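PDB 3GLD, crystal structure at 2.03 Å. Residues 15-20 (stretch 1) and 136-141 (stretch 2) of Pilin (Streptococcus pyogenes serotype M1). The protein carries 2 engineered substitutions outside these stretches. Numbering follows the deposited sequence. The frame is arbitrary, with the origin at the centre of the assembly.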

ATOM      1  N   ASN A  15       4.532 -30.682  -0.345  1.00 42.77           N
ATOM      2  CA  ASN A  15       5.843 -30.639   0.290  1.00 42.48           C
ATOM      3  C   ASN A  15       5.718 -30.317   1.790  1.00 42.07           C
ATOM      4  O   ASN A  15       5.401 -29.181   2.188  1.00 41.56           O
ATOM      5  CB  ASN A  15       6.757 -29.645  -0.442  1.00 43.09           C
ATOM      6  CG  ASN A  15       8.235 -29.846  -0.130  1.00 43.66           C
ATOM      7  OD1 ASN A  15       8.609 -30.351   0.930  1.00 46.11           O
ATOM      8  ND2 ASN A  15       9.087 -29.425  -1.057  1.00 46.20           N
ATOM      9  N   GLY A  16       5.936 -31.343   2.616  1.00 41.47           N
ATOM     10  CA  GLY A  16       5.888 -31.193   4.069  1.00 40.78           C
ATOM     11  C   GLY A  16       7.099 -30.494   4.670  1.00 40.49           C
ATOM     12  O   GLY A  16       7.178 -30.341   5.904  1.00 41.17           O
ATOM     13  N   ALA A  17       8.043 -30.100   3.811  1.00 39.51           N
ATOM     14  CA  ALA A  17       9.269 -29.393   4.199  1.00 39.10           C
ATOM     15  C   ALA A  17       9.324 -27.944   3.652  1.00 38.60           C
ATOM     16  O   ALA A  17      10.389 -27.315   3.614  1.00 38.87           O
ATOM     17  CB  ALA A  17      10.495 -30.181   3.741  1.00 39.02           C
ATOM     18  N   LYS A  18       8.180 -27.443   3.199  1.00 37.81           N
ATOM     19  CA  LYS A  18       8.038 -26.042   2.798  1.00 37.78           C
ATOM     20  C   LYS A  18       6.686 -25.501   3.223  1.00 36.85           C
ATOM     21  O   LYS A  18       5.673 -26.221   3.192  1.00 36.13           O
ATOM     22  CB  LYS A  18       8.249 -25.850   1.293  1.00 38.23           C
ATOM     23  CG  LYS A  18       9.718 -25.836   0.893  1.00 41.59           C
ATOM     24  CD  LYS A  18       9.886 -26.036  -0.593  1.00 46.41           C
ATOM     25  CE  LYS A  18      11.244 -26.640  -0.922  1.00 49.73           C
ATOM     26  NZ  LYS A  18      12.363 -25.721  -0.589  1.00 52.17           N
ATOM     27  N   LEU A  19       6.686 -24.240   3.651  1.00 35.98           N
ATOM     28  CA  LEU A  19       5.471 -23.564   4.094  1.00 35.29           C
ATOM     29  C   LEU A  19       5.253 -22.322   3.237  1.00 34.82           C
ATOM     30  O   LEU A  19       6.132 -21.452   3.160  1.00 34.07           O
ATOM     31  CB  LEU A  19       5.583 -23.167   5.569  1.00 35.16           C
ATOM     32  CG  LEU A  19       4.386 -22.438   6.180  1.00 35.60           C
ATOM     33  CD1 LEU A  19       3.158 -23.357   6.269  1.00 37.63           C
ATOM     34  CD2 LEU A  19       4.742 -21.897   7.550  1.00 35.69           C
ATOM     35  N   THR A  20       4.079 -22.251   2.611  1.00 34.09           N
ATOM     36  CA  THR A  20       3.719 -21.132   1.744  1.00 33.62           C
ATOM     37  C   THR A  20       3.161 -19.981   2.580  1.00 32.93           C
ATOM     38  O   THR A  20       2.315 -20.195   3.427  1.00 32.07           O
ATOM     39  CB  THR A  20       2.664 -21.552   0.694  1.00 33.60           C
ATOM     40  OG1 THR A  20       3.283 -22.447  -0.232  1.00 33.74           O
ATOM     41  CG2 THR A  20       2.144 -20.333  -0.108  1.00 34.47           C
ATOM     42  N   VAL A 136      10.873 -37.492   9.062  1.00 37.23           N
ATOM     43  CA  VAL A 136      10.707 -36.598   7.916  1.00 37.31           C
ATOM     44  C   VAL A 136       9.604 -35.590   8.228  1.00 36.37           C
ATOM     45  O   VAL A 136       8.522 -35.973   8.675  1.00 36.51           O
ATOM     46  CB  VAL A 136      10.354 -37.405   6.639  1.00 37.19           C
ATOM     47  CG1 VAL A 136       9.791 -36.502   5.557  1.00 38.39           C
ATOM     48  CG2 VAL A 136      11.579 -38.162   6.122  1.00 37.86           C
ATOM     49  N   ALA A 137       9.899 -34.308   8.006  1.00 36.02           N
ATOM     50  CA  ALA A 137       8.901 -33.229   8.074  1.00 34.64           C
ATOM     51  C   ALA A 137       7.832 -33.514   7.027  1.00 34.15           C
ATOM     52  O   ALA A 137       8.065 -33.342   5.831  1.00 34.23           O
ATOM     53  CB  ALA A 137       9.566 -31.872   7.820  1.00 34.27           C
ATOM     54  N   THR A 138       6.661 -33.942   7.491  1.00 33.57           N
ATOM     55  CA  THR A 138       5.652 -34.584   6.636  1.00 33.41           C
ATOM     56  C   THR A 138       4.441 -33.718   6.297  1.00 33.83           C
ATOM     57  O   THR A 138       3.947 -33.754   5.174  1.00 34.46           O
ATOM     58  CB  THR A 138       5.212 -35.921   7.280  1.00 32.47           C
ATOM     59  OG1 THR A 138       6.378 -36.728   7.441  1.00 31.83           O
ATOM     60  CG2 THR A 138       4.198 -36.662   6.416  1.00 32.72           C
ATOM     61  N   TYR A 139       3.951 -32.975   7.277  1.00 33.76           N
ATOM     62  CA  TYR A 139       2.976 -31.935   7.013  1.00 34.90           C
ATOM     63  C   TYR A 139       3.118 -30.780   7.989  1.00 35.08           C
ATOM     64  O   TYR A 139       3.672 -30.941   9.089  1.00 34.29           O
ATOM     65  CB  TYR A 139       1.533 -32.465   6.921  1.00 35.15           C
ATOM     66  CG  TYR A 139       0.958 -33.074   8.169  1.00 36.86           C
ATOM     67  CD1 TYR A 139       1.191 -34.421   8.500  1.00 37.51           C
ATOM     68  CD2 TYR A 139       0.151 -32.316   9.009  1.00 38.74           C
ATOM     69  CE1 TYR A 139       0.633 -34.982   9.653  1.00 40.13           C
ATOM     70  CE2 TYR A 139      -0.410 -32.862  10.156  1.00 40.19           C
ATOM     71  CZ  TYR A 139      -0.170 -34.190  10.474  1.00 41.28           C
ATOM     72  OH  TYR A 139      -0.733 -34.698  11.616  1.00 41.66           O
ATOM     73  N   ILE A 140       2.659 -29.605   7.555  1.00 35.35           N
ATOM     74  CA  ILE A 140       2.775 -28.397   8.349  1.00 35.63           C
ATOM     75  C   ILE A 140       1.406 -27.773   8.496  1.00 36.34           C
ATOM     76  O   ILE A 140       0.678 -27.620   7.515  1.00 36.43           O
ATOM     77  CB  ILE A 140       3.768 -27.382   7.727  1.00 35.70           C
ATOM     78  CG1 ILE A 140       5.139 -28.040   7.520  1.00 35.86           C
ATOM     79  CG2 ILE A 140       3.900 -26.139   8.642  1.00 34.86           C
ATOM     80  CD1 ILE A 140       6.166 -27.210   6.799  1.00 36.92           C
ATOM     81  N   VAL A 141       1.039 -27.449   9.729  1.00 36.33           N
ATOM     82  CA  VAL A 141      -0.205 -26.729   9.956  1.00 37.17           C
ATOM     83  C   VAL A 141       0.048 -25.421  10.686  1.00 37.10           C
ATOM     84  O   VAL A 141       0.907 -25.331  11.571  1.00 36.53           O
ATOM     85  CB  VAL A 141      -1.242 -27.535  10.760  1.00 37.32           C
ATOM     86  CG1 VAL A 141      -2.634 -27.037  10.409  1.00 38.27           C
ATOM     87  CG2 VAL A 141      -1.155 -29.008  10.455  1.00 37.73           C
TER

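What shapes stretch 1 before it meets the strand of stretch 2? A type I beta turn runs from N15 to K18, closed by a weak backbone hydrogen bond from K18 N to N15 O at 3.4 Å. The N15 side chain, in the t rotamer, braces the same turn: N15 OD1 accepts a hydrogen bond from A17 N at 2.9 Å. N15 itself makes no contact with stretch 2.

Why does the closest backbone approach fall at G16? The CA atoms of G16 and Y139 lie 4.2 Å apart, and the absence of a side chain is what makes this possible. A CB built on G16 would point toward stretch 2 and stand 2.2 Å from T138 O and 2.7 Å from A137 O, a clash with both. Instead, G16 CA sits 3.4 Å from T138 O in a CA-H...O contact, a weakly polar interaction with an angle of 138° at the hydrogen.

Do the two backbones pair as in a sheet? No hydrogen bond crosses between the stretches. G16 O and A137 O are 3.1 Å apart, but both are acceptors, so their proximity brings no bond. G16 O also lies 3.4 Å from I140 CD1, where a methyl group packs against the carbonyl oxygen. A17, whose CB points sideways, adds little.

What holds the contact together beyond the turn? The CB of K18 points away and its side chain comes no nearer than 6.0 Å to stretch 2; contact is through the backbone, with K18 O 3.8 Å from I140 CD1. L19 then supplies the apolar pairing: L19 CD1 meets I140 CG2 at 3.7 Å, a van der Waals contact between aliphatic groups. I140, its CB directed toward stretch 1, makes its closest approaches to G16 and K18 through CD1 and to L19 through CG2, while T20 lies beyond reach. The contact is modest, burying 286 Å² over both sides.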